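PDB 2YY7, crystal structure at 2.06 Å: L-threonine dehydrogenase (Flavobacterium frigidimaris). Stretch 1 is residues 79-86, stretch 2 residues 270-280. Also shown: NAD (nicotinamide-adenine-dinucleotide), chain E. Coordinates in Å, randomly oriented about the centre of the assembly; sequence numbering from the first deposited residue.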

# COMPACT_ATOMS: atom_id res chain seq x y z
N LEU A 79 10.34 -9.05 9.92
CA LEU A 79 9.66 -8.11 10.79
C LEU A 79 10.11 -6.64 10.66
O LEU A 79 11.08 -6.35 9.97
CB LEU A 79 9.80 -8.57 12.25
CG LEU A 79 8.77 -9.60 12.70
CD1 LEU A 79 8.80 -10.82 11.79
CD2 LEU A 79 9.07 -10.00 14.14
N SER A 80 9.39 -5.75 11.34
CA SER A 80 9.65 -4.31 11.29
C SER A 80 11.10 -3.86 11.38
O SER A 80 11.58 -3.18 10.48
CB SER A 80 8.83 -3.60 12.38
OG SER A 80 9.19 -4.05 13.68
N ALA A 81 11.79 -4.20 12.46
CA ALA A 81 13.18 -3.78 12.61
C ALA A 81 14.13 -4.46 11.62
O ALA A 81 14.96 -3.80 10.99
CB ALA A 81 13.64 -4.03 14.04
N THR A 82 13.99 -5.77 11.47
CA THR A 82 14.84 -6.52 10.55
C THR A 82 14.69 -6.06 9.10
O THR A 82 15.67 -5.97 8.36
CB THR A 82 14.53 -8.03 10.62
OG1 THR A 82 14.74 -8.51 11.95
CG2 THR A 82 15.42 -8.80 9.67
N ALA A 83 13.46 -5.78 8.70
CA ALA A 83 13.18 -5.35 7.33
C ALA A 83 13.91 -4.06 6.95
O ALA A 83 14.27 -3.87 5.79
CB ALA A 83 11.68 -5.18 7.13
N GLU A 84 14.13 -3.17 7.92
CA GLU A 84 14.82 -1.91 7.64
C GLU A 84 16.27 -2.15 7.23
O GLU A 84 16.86 -1.34 6.53
CB GLU A 84 14.79 -0.99 8.86
CG GLU A 84 13.44 -0.34 9.12
CD GLU A 84 12.95 0.50 7.95
OE1 GLU A 84 13.61 1.51 7.61
OE2 GLU A 84 11.92 0.14 7.36
N LYS A 85 16.83 -3.27 7.68
CA LYS A 85 18.20 -3.61 7.35
C LYS A 85 18.32 -4.19 5.94
O LYS A 85 19.40 -4.22 5.36
CB LYS A 85 18.77 -4.58 8.39
CG LYS A 85 18.94 -3.95 9.77
CD LYS A 85 19.64 -4.91 10.73
CE LYS A 85 19.79 -4.30 12.12
NZ LYS A 85 20.37 -5.28 13.09
N ASN A 86 17.20 -4.64 5.38
CA ASN A 86 17.20 -5.17 4.01
C ASN A 86 15.82 -4.98 3.37
O ASN A 86 15.05 -5.93 3.22
CB ASN A 86 17.57 -6.65 3.98
CG ASN A 86 18.03 -7.10 2.59
OD1 ASN A 86 17.58 -6.57 1.57
ND2 ASN A 86 18.92 -8.09 2.55
N ASP A 270 17.59 3.20 20.37
CA ASP A 270 18.35 3.17 19.13
C ASP A 270 17.40 3.40 17.95
O ASP A 270 16.31 3.94 18.14
CB ASP A 270 19.15 1.86 18.99
CG ASP A 270 18.27 0.61 18.90
OD1 ASP A 270 18.85 -0.49 19.02
OD2 ASP A 270 17.04 0.72 18.70
N PHE A 271 17.79 3.01 16.74
CA PHE A 271 16.95 3.24 15.57
C PHE A 271 15.52 2.73 15.72
O PHE A 271 14.59 3.26 15.09
CB PHE A 271 17.60 2.64 14.31
CG PHE A 271 17.33 1.17 14.10
CD1 PHE A 271 16.19 0.74 13.43
CD2 PHE A 271 18.22 0.21 14.57
CE1 PHE A 271 15.94 -0.61 13.22
CE2 PHE A 271 17.98 -1.15 14.37
CZ PHE A 271 16.84 -1.56 13.70
N ARG A 272 15.32 1.73 16.56
CA ARG A 272 13.99 1.18 16.76
C ARG A 272 13.02 2.15 17.42
O ARG A 272 11.80 1.97 17.31
CB ARG A 272 14.10 -0.13 17.55
CG ARG A 272 14.72 -1.23 16.70
CD ARG A 272 15.09 -2.45 17.50
NE ARG A 272 16.27 -2.25 18.32
CZ ARG A 272 16.93 -3.24 18.91
NH1 ARG A 272 18.00 -2.98 19.65
NH2 ARG A 272 16.52 -4.49 18.75
N GLN A 273 13.54 3.18 18.07
CA GLN A 273 12.70 4.19 18.71
C GLN A 273 11.93 4.98 17.66
O GLN A 273 10.78 5.39 17.89
CB GLN A 273 13.57 5.16 19.52
CG GLN A 273 12.76 6.24 20.24
CD GLN A 273 11.96 5.67 21.39
OE1 GLN A 273 10.77 5.95 21.55
NE2 GLN A 273 12.63 4.87 22.22
N LYS A 274 12.56 5.21 16.52
CA LYS A 274 11.94 5.97 15.44
C LYS A 274 10.77 5.20 14.84
O LYS A 274 9.80 5.80 14.37
CB LYS A 274 12.99 6.29 14.36
CG LYS A 274 14.09 7.23 14.85
CD LYS A 274 15.11 7.57 13.77
CE LYS A 274 15.92 6.36 13.33
NZ LYS A 274 17.00 6.74 12.36
N ILE A 275 10.85 3.88 14.85
CA ILE A 275 9.76 3.06 14.33
C ILE A 275 8.60 3.15 15.31
O ILE A 275 7.47 3.43 14.93
CB ILE A 275 10.18 1.57 14.19
CG1 ILE A 275 11.35 1.44 13.21
CG2 ILE A 275 8.98 0.75 13.74
CD1 ILE A 275 11.83 0.02 13.01
N ALA A 276 8.91 2.90 16.59
CA ALA A 276 7.91 2.95 17.65
C ALA A 276 7.17 4.29 17.70
O ALA A 276 5.96 4.33 17.88
CB ALA A 276 8.56 2.67 18.99
N ASP A 277 7.91 5.39 17.54
CA ASP A 277 7.28 6.71 17.58
C ASP A 277 6.30 6.93 16.43
O ASP A 277 5.46 7.82 16.50
CB ASP A 277 8.34 7.82 17.56
CG ASP A 277 9.17 7.85 18.84
OD1 ASP A 277 8.65 7.49 19.91
OD2 ASP A 277 10.34 8.27 18.77
N SER A 278 6.38 6.12 15.37
CA SER A 278 5.46 6.27 14.25
C SER A 278 4.22 5.39 14.42
O SER A 278 3.32 5.42 13.58
CB SER A 278 6.15 5.92 12.93
OG SER A 278 6.25 4.52 12.75
N TRP A 279 4.15 4.63 15.52
CA TRP A 279 3.00 3.76 15.78
C TRP A 279 2.11 4.28 16.90
O TRP A 279 2.53 5.09 17.72
CB TRP A 279 3.45 2.35 16.16
CG TRP A 279 4.21 1.60 15.13
CD1 TRP A 279 4.36 1.93 13.81
CD2 TRP A 279 4.90 0.37 15.32
NE1 TRP A 279 5.10 0.97 13.17
CE2 TRP A 279 5.45 -0.00 14.07
CE3 TRP A 279 5.12 -0.47 16.42
CZ2 TRP A 279 6.20 -1.17 13.90
CZ3 TRP A 279 5.86 -1.63 16.25
CH2 TRP A 279 6.39 -1.97 15.00
N PRO A 280 0.85 3.79 16.94
CA PRO A 280 -0.13 4.17 17.96
C PRO A 280 0.28 3.65 19.34
O PRO A 280 1.18 2.82 19.45
CB PRO A 280 -1.41 3.50 17.47
CG PRO A 280 -1.22 3.42 15.99
CD PRO A 280 0.22 2.99 15.88
PA NAD E . 9.66 -14.89 13.16
O1A NAD E . 9.90 -15.27 14.58
O2A NAD E . 10.70 -14.03 12.54
O5B NAD E . 9.31 -16.16 12.28
C5B NAD E . 9.40 -16.13 10.89
C4B NAD E . 9.66 -17.53 10.38
O4B NAD E . 9.55 -17.50 8.95
C3B NAD E . 11.07 -18.03 10.75
O3B NAD E . 11.03 -19.32 11.40
C2B NAD E . 11.81 -18.03 9.41
O2B NAD E . 12.80 -19.04 9.33
C1B NAD E . 10.65 -18.24 8.42
N9A NAD E . 10.99 -17.85 7.05
C8A NAD E . 11.69 -16.70 6.67
N7A NAD E . 11.81 -16.72 5.33
C5A NAD E . 11.19 -17.84 4.88
C6A NAD E . 11.05 -18.36 3.60
N6A NAD E . 11.64 -17.77 2.58
N1A NAD E . 10.39 -19.54 3.43
C2A NAD E . 9.85 -20.22 4.51
N3A NAD E . 10.00 -19.74 5.80
C4A NAD E . 10.68 -18.55 5.95
O3 NAD E . 8.31 -14.02 13.08
PN NAD E . 6.96 -14.13 13.98
O1N NAD E . 6.54 -15.55 14.21
O2N NAD E . 7.14 -13.14 15.08
O5D NAD E . 5.88 -13.46 12.97
C5D NAD E . 5.09 -14.28 12.09
C4D NAD E . 4.09 -13.36 11.33
O4D NAD E . 3.36 -12.58 12.25
C3D NAD E . 4.77 -12.35 10.40
O3D NAD E . 3.93 -12.14 9.27
C2D NAD E . 4.77 -11.08 11.20
O2D NAD E . 4.91 -9.99 10.32
C1D NAD E . 3.44 -11.16 11.95
N1N NAD E . 3.48 -10.31 13.16
C2N NAD E . 4.29 -10.66 14.22
C3N NAD E . 4.31 -9.85 15.35
C7N NAD E . 5.09 -10.26 16.58
O7N NAD E . 5.10 -9.34 17.61
N7N NAD E . 5.76 -11.42 16.64
C4N NAD E . 3.54 -8.67 15.40
C5N NAD E . 2.71 -8.34 14.32
C6N NAD E . 2.70 -9.15 13.20

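No hydrogen bond or salt bridge crosses between these two stretches; although four of the residues that touch carry polar or charged side chains on one side or the other, the join rests on van der Waals packing alone, with 278 Å² buried in total. The two helical segments cross at 121° with axes 10.6 Å apart at closest approach. Backbones come nearest at Ala 81 and Arg 272, whose CA atoms lie 6.5 Å apart, and the small methyl of Ala 81 is compatible with this spacing: its CB sits 4.0 Å from Arg 272 CG and 4.1 Å from Phe 271 CZ.

Phe 271, which has the largest area covered by the other stretch, points its CB toward stretch 1 with chi1 at 84° (p). Its ring meets Ala 81 O at the edge, CZ to O 4.0 Å, while Lys 85 CE approaches CE2 obliquely at 4.3 Å. Lys 85 gets there through an extended chain, t at chi2 to chi4, that brings CE near the ring although its CB points sideways.

Ile 275, m at chi1 and t at chi2, packs CD1 against Ser 80 O (4.1 Å), Ala 81 CA (4.1 Å) and Glu 84 CG (4.2 Å). Glu 84 thus offers aliphatic carbon here, while its carboxylate is bonded elsewhere in the structure. Farther along, Ser 80 OG lies 3.7 Å from Trp 279 CH2, at the indole edge and near its plane; its polar needs are met by a hydrogen bond elsewhere in the structure. Ser 80, Ala 81, Ile 275 and Trp 279 are all buried.

Local bonds order stretch 2. Asp 270 OD2 accepts from Arg 272 N at 2.9 Å, a capping bond, and Asp 270 OD1 forms a salt bridge with Arg 272 NH1 at 2.7 Å. The guanidinium is thereby paired within its own stretch, while CG packs on Ala 81.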